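Local coordinates for protein Bis(5'-nucleosyl)-tetraphosphatase [asymmetrical] (Caenorhabditis elegans, PDB 1KTG) that asymmetrically hydrolyses diadenosine tetraphosphate to AMP and ATP, using divalent metal ions, as a member of the Nudix family, at residues L21-S26 / T33-H38. Residues are numbered along the deposited sequence; the frame is centred on the assembly and turned at random.
Sequences LLLQAS and TPPKGH. With MG (magnesium ion), chain F; AMP (adenosine monophosphate), chain J; PO4 (phosphate ion), chain C.
Leu23 and Thr33 form an antiparallel hydrogen-bonded pair, Leu23 N donating to Thr33 O at 2.8 Å and Thr33 N donating back to Leu23 O at 3.1 Å. Both side chains rise from the same face of the sheet, and beyond this pair the hydrogen bonding between the two segments stops at Pro34 and Pro35, which have no N-H to offer, although the chains stay in contact. Apolar contacts take over there: CD1 of Leu23 meets CA and CG of Pro35, the two side chains crossing at about a right angle, while CD2 of Leu22 rests 4.0 Å from CD of Pro34. With chi1 at 77°, OG1 of Thr33 sits between its own N and carbonyl carbon, donates to Pro34 O at 2.7 Å and accepts from Lys36 NZ at 3.2 Å. Thr33, itself part of the AMP pocket, thus helps position Lys36, whose chain, bent at chi2 and chi4, brings NZ 2.6 Å from O1P of AMP, while Lys36 O binds a magnesium ion at 2.0 Å. A valine in place of Thr33 would probably leave Pro34 O and the ammonium of Lys36 without this hydroxyl, so that the lysine is held less firmly in its bend. The contact therefore illustrates how a hairpin can feed a Nudix active site, delivering one residue to nucleotide and metal just ahead of the Nudix box, where His38 N donates to a phosphate ion that probably comes from the crystallisation liquor. Glu56 shares the magnesium ion with Lys36; around the hairpin, strand 104-110 pairs with strand 17-25, strand 3-14 pairs with both hairpin strands, and Tyr87 of strand 81-92 touches Thr33, Pro34 and Lys36.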
ATOM      1  N   LEU A  21      -3.530   6.081   0.366  1.00  5.59           N
ATOM      2  CA  LEU A  21      -2.294   6.644  -0.165  1.00  6.05           C
ATOM      3  C   LEU A  21      -1.738   5.795  -1.309  1.00  6.45           C
ATOM      4  O   LEU A  21      -1.512   4.605  -1.149  1.00  6.85           O
ATOM      5  CB  LEU A  21      -1.233   6.777   0.936  1.00  6.21           C
ATOM      6  CG  LEU A  21       0.133   7.339   0.504  1.00  6.39           C
ATOM      7  CD1 LEU A  21       0.022   8.773  -0.009  1.00  5.58           C
ATOM      8  CD2 LEU A  21       1.166   7.245   1.630  1.00  6.18           C
ATOM      9  N   LEU A  22      -1.545   6.414  -2.463  1.00  6.41           N
ATOM     10  CA  LEU A  22      -0.927   5.745  -3.593  1.00  6.45           C
ATOM     11  C   LEU A  22       0.336   6.499  -3.976  1.00  6.62           C
ATOM     12  O   LEU A  22       0.379   7.745  -3.893  1.00  6.11           O
ATOM     13  CB  LEU A  22      -1.880   5.661  -4.785  1.00  6.51           C
ATOM     14  CG  LEU A  22      -3.115   4.783  -4.583  1.00  7.37           C
ATOM     15  CD1 LEU A  22      -3.975   4.820  -5.836  1.00  7.32           C
ATOM     16  CD2 LEU A  22      -2.738   3.350  -4.255  1.00  8.23           C
ATOM     17  N   LEU A  23       1.344   5.732  -4.406  1.00  6.02           N
ATOM     18  CA  LEU A  23       2.645   6.248  -4.846  1.00  5.81           C
ATOM     19  C   LEU A  23       2.893   5.900  -6.319  1.00  6.03           C
ATOM     20  O   LEU A  23       2.627   4.787  -6.777  1.00  5.79           O
ATOM     21  CB  LEU A  23       3.773   5.644  -4.014  1.00  5.88           C
ATOM     22  CG  LEU A  23       3.626   5.635  -2.498  1.00  5.77           C
ATOM     23  CD1 LEU A  23       4.855   4.972  -1.890  1.00  5.51           C
ATOM     24  CD2 LEU A  23       3.448   7.041  -1.952  1.00  6.88           C
ATOM     25  N   GLN A  24       3.410   6.863  -7.060  1.00  5.30           N
ATOM     26  CA  GLN A  24       3.669   6.669  -8.470  1.00  5.63           C
ATOM     27  C   GLN A  24       5.141   6.342  -8.690  1.00  5.42           C
ATOM     28  O   GLN A  24       6.031   7.114  -8.306  1.00  4.95           O
ATOM     29  CB  GLN A  24       3.273   7.914  -9.259  1.00  5.68           C
ATOM     30  CG  GLN A  24       3.219   7.669 -10.734  1.00  6.01           C
ATOM     31  CD  GLN A  24       3.074   8.939 -11.538  1.00  6.81           C
ATOM     32  OE1 GLN A  24       3.531  10.005 -11.119  1.00  6.78           O
ATOM     33  NE2 GLN A  24       2.453   8.827 -12.708  1.00  6.77           N
ATOM     34  N   ALA A  25       5.392   5.190  -9.307  1.00  5.77           N
ATOM     35  CA  ALA A  25       6.748   4.731  -9.563  1.00  5.94           C
ATOM     36  C   ALA A  25       7.493   5.721 -10.438  1.00  6.18           C
ATOM     37  O   ALA A  25       6.928   6.301 -11.356  1.00  5.77           O
ATOM     38  CB  ALA A  25       6.725   3.381 -10.234  1.00  6.16           C
ATOM     39  N   SER A  26       8.781   5.878 -10.168  1.00  6.27           N
ATOM     40  CA  SER A  26       9.619   6.802 -10.924  1.00  6.97           C
ATOM     41  C   SER A  26      10.188   6.161 -12.189  1.00  7.64           C
ATOM     42  O   SER A  26      10.880   6.818 -12.972  1.00  7.64           O
ATOM     43  CB  SER A  26      10.767   7.265 -10.039  1.00  7.33           C
ATOM     44  OG  SER A  26      11.579   6.161  -9.693  1.00  7.58           O
ATOM     45  N   THR A  33       0.891   2.238  -6.707  1.00  6.63           N
ATOM     46  CA  THR A  33       0.557   1.228  -5.705  1.00  6.66           C
ATOM     47  C   THR A  33       0.750   1.858  -4.342  1.00  6.75           C
ATOM     48  O   THR A  33       1.364   2.921  -4.231  1.00  6.76           O
ATOM     49  CB  THR A  33       1.481  -0.003  -5.779  1.00  6.78           C
ATOM     50  OG1 THR A  33       2.741   0.312  -5.172  1.00  6.95           O
ATOM     51  CG2 THR A  33       1.810  -0.415  -7.215  1.00  7.91           C
ATOM     52  N   PRO A  34       0.233   1.221  -3.297  1.00  6.44           N
ATOM     53  CA  PRO A  34       0.536   1.669  -1.941  1.00  6.27           C
ATOM     54  C   PRO A  34       2.003   1.342  -1.692  1.00  6.22           C
ATOM     55  O   PRO A  34       2.597   0.659  -2.527  1.00  6.44           O
ATOM     56  CB  PRO A  34      -0.385   0.802  -1.059  1.00  6.28           C
ATOM     57  CG  PRO A  34      -1.404   0.250  -1.997  1.00  6.62           C
ATOM     58  CD  PRO A  34      -0.676   0.065  -3.301  1.00  6.50           C
ATOM     59  N   PRO A  35       2.588   1.822  -0.601  1.00  6.40           N
ATOM     60  CA  PRO A  35       3.992   1.528  -0.310  1.00  6.12           C
ATOM     61  C   PRO A  35       4.171   0.028  -0.195  1.00  6.22           C
ATOM     62  O   PRO A  35       3.412  -0.603   0.518  1.00  5.91           O
ATOM     63  CB  PRO A  35       4.228   2.214   1.041  1.00  6.47           C
ATOM     64  CG  PRO A  35       3.086   3.205   1.182  1.00  6.16           C
ATOM     65  CD  PRO A  35       1.960   2.648   0.441  1.00  5.90           C
ATOM     66  N   LYS A  36       5.150  -0.542  -0.894  1.00  6.43           N
ATOM     67  CA  LYS A  36       5.353  -1.992  -0.861  1.00  6.25           C
ATOM     68  C   LYS A  36       6.661  -2.363  -1.532  1.00  6.13           C
ATOM     69  O   LYS A  36       7.175  -1.615  -2.352  1.00  6.47           O
ATOM     70  CB  LYS A  36       4.205  -2.713  -1.568  1.00  6.03           C
ATOM     71  CG  LYS A  36       4.104  -2.406  -3.046  1.00  6.71           C
ATOM     72  CD  LYS A  36       4.837  -3.411  -3.914  1.00  7.23           C
ATOM     73  CE  LYS A  36       4.488  -3.245  -5.404  1.00  8.28           C
ATOM     74  NZ  LYS A  36       4.893  -1.922  -5.995  1.00  9.69           N
ATOM     75  N   GLY A  37       7.193  -3.530  -1.211  1.00  6.11           N
ATOM     76  CA  GLY A  37       8.446  -3.938  -1.812  1.00  6.17           C
ATOM     77  C   GLY A  37       8.804  -5.380  -1.525  1.00  6.05           C
ATOM     78  O   GLY A  37       8.091  -6.102  -0.836  1.00  5.50           O
ATOM     79  N   HIS A  38       9.921  -5.808  -2.084  1.00  5.91           N
ATOM     80  CA  HIS A  38      10.322  -7.189  -1.934  1.00  6.37           C
ATOM     81  C   HIS A  38      10.706  -7.495  -0.504  1.00  6.15           C
ATOM     82  O   HIS A  38      11.240  -6.639   0.217  1.00  6.32           O
ATOM     83  CB  HIS A  38      11.508  -7.505  -2.847  1.00  6.72           C
ATOM     84  CG  HIS A  38      11.176  -7.471  -4.303  1.00  8.31           C
ATOM     85  ND1 HIS A  38      10.358  -8.404  -4.904  1.00 11.43           N
ATOM     86  CD2 HIS A  38      11.566  -6.626  -5.286  1.00 10.02           C
ATOM     87  CE1 HIS A  38      10.253  -8.131  -6.192  1.00 10.97           C
ATOM     88  NE2 HIS A  38      10.986  -7.063  -6.453  1.00 11.42           N
TER
HETATM   89 MG    MG F 502       8.246  -0.642  -3.780  1.00  9.00          MG
HETATM   90  P   AMP J 701       5.636  -3.664  -9.011  1.00 20.52           P
HETATM   91  O1P AMP J 701       4.800  -2.492  -8.533  1.00 18.83           O
HETATM   92  O2P AMP J 701       5.134  -4.955  -8.404  1.00 21.18           O
HETATM   93  O3P AMP J 701       7.087  -3.333  -8.828  1.00 19.51           O
HETATM   94  O5' AMP J 701       5.378  -3.752 -10.598  1.00 21.42           O
HETATM   95  C5' AMP J 701       6.087  -4.682 -11.412  1.00 20.87           C
HETATM   96  C4' AMP J 701       5.384  -4.762 -12.755  1.00 21.33           C
HETATM   97  O4' AMP J 701       4.114  -5.369 -12.545  1.00 21.85           O
HETATM   98  C3' AMP J 701       5.139  -3.388 -13.357  1.00 21.74           C
HETATM   99  O3' AMP J 701       5.412  -3.431 -14.750  1.00 23.74           O
HETATM  100  C2' AMP J 701       3.676  -3.090 -13.070  1.00 21.27           C
HETATM  101  O2' AMP J 701       3.026  -2.429 -14.146  1.00 21.55           O
HETATM  102  C1' AMP J 701       3.053  -4.460 -12.851  1.00 21.71           C
HETATM  103  N9  AMP J 701       2.041  -4.505 -11.769  1.00 22.06           N
HETATM  104  C8  AMP J 701       2.043  -3.843 -10.592  1.00 21.33           C
HETATM  105  N7  AMP J 701       0.934  -4.167  -9.881  1.00 21.61           N
HETATM  106  C5  AMP J 701       0.220  -5.039 -10.587  1.00 22.20           C
HETATM  107  C6  AMP J 701      -1.051  -5.766 -10.394  1.00 22.09           C
HETATM  108  N6  AMP J 701      -1.775  -5.594  -9.261  1.00 21.16           N
HETATM  109  N1  AMP J 701      -1.462  -6.587 -11.373  1.00 22.63           N
HETATM  110  C2  AMP J 701      -0.743  -6.761 -12.504  1.00 23.35           C
HETATM  111  N3  AMP J 701       0.426  -6.122 -12.733  1.00 22.72           N
HETATM  112  C4  AMP J 701       0.942  -5.268 -11.836  1.00 22.56           C
HETATM  113  P   PO4 C 402      10.885  -2.613  -4.099  1.00 10.63           P
HETATM  114  O1  PO4 C 402      10.109  -1.489  -3.439  1.00 10.62           O
HETATM  115  O2  PO4 C 402      12.070  -2.024  -4.856  1.00 11.89           O
HETATM  116  O3  PO4 C 402      11.382  -3.573  -3.048  1.00 10.69           O
HETATM  117  O4  PO4 C 402       9.944  -3.298  -5.082  1.00 11.41           O
HETATM  118  O   HOH W   1       4.224   2.393  -7.508  1.00 23.68           O
HETATM  119  O   HOH W   2       6.388   0.317  -4.164  1.00  6.07           O
HETATM  120  O   HOH W   3       7.763  -1.970  -5.337  1.00  9.71           O
HETATM  121  O   HOH W   4       9.187   0.606  -5.236  1.00  8.11           O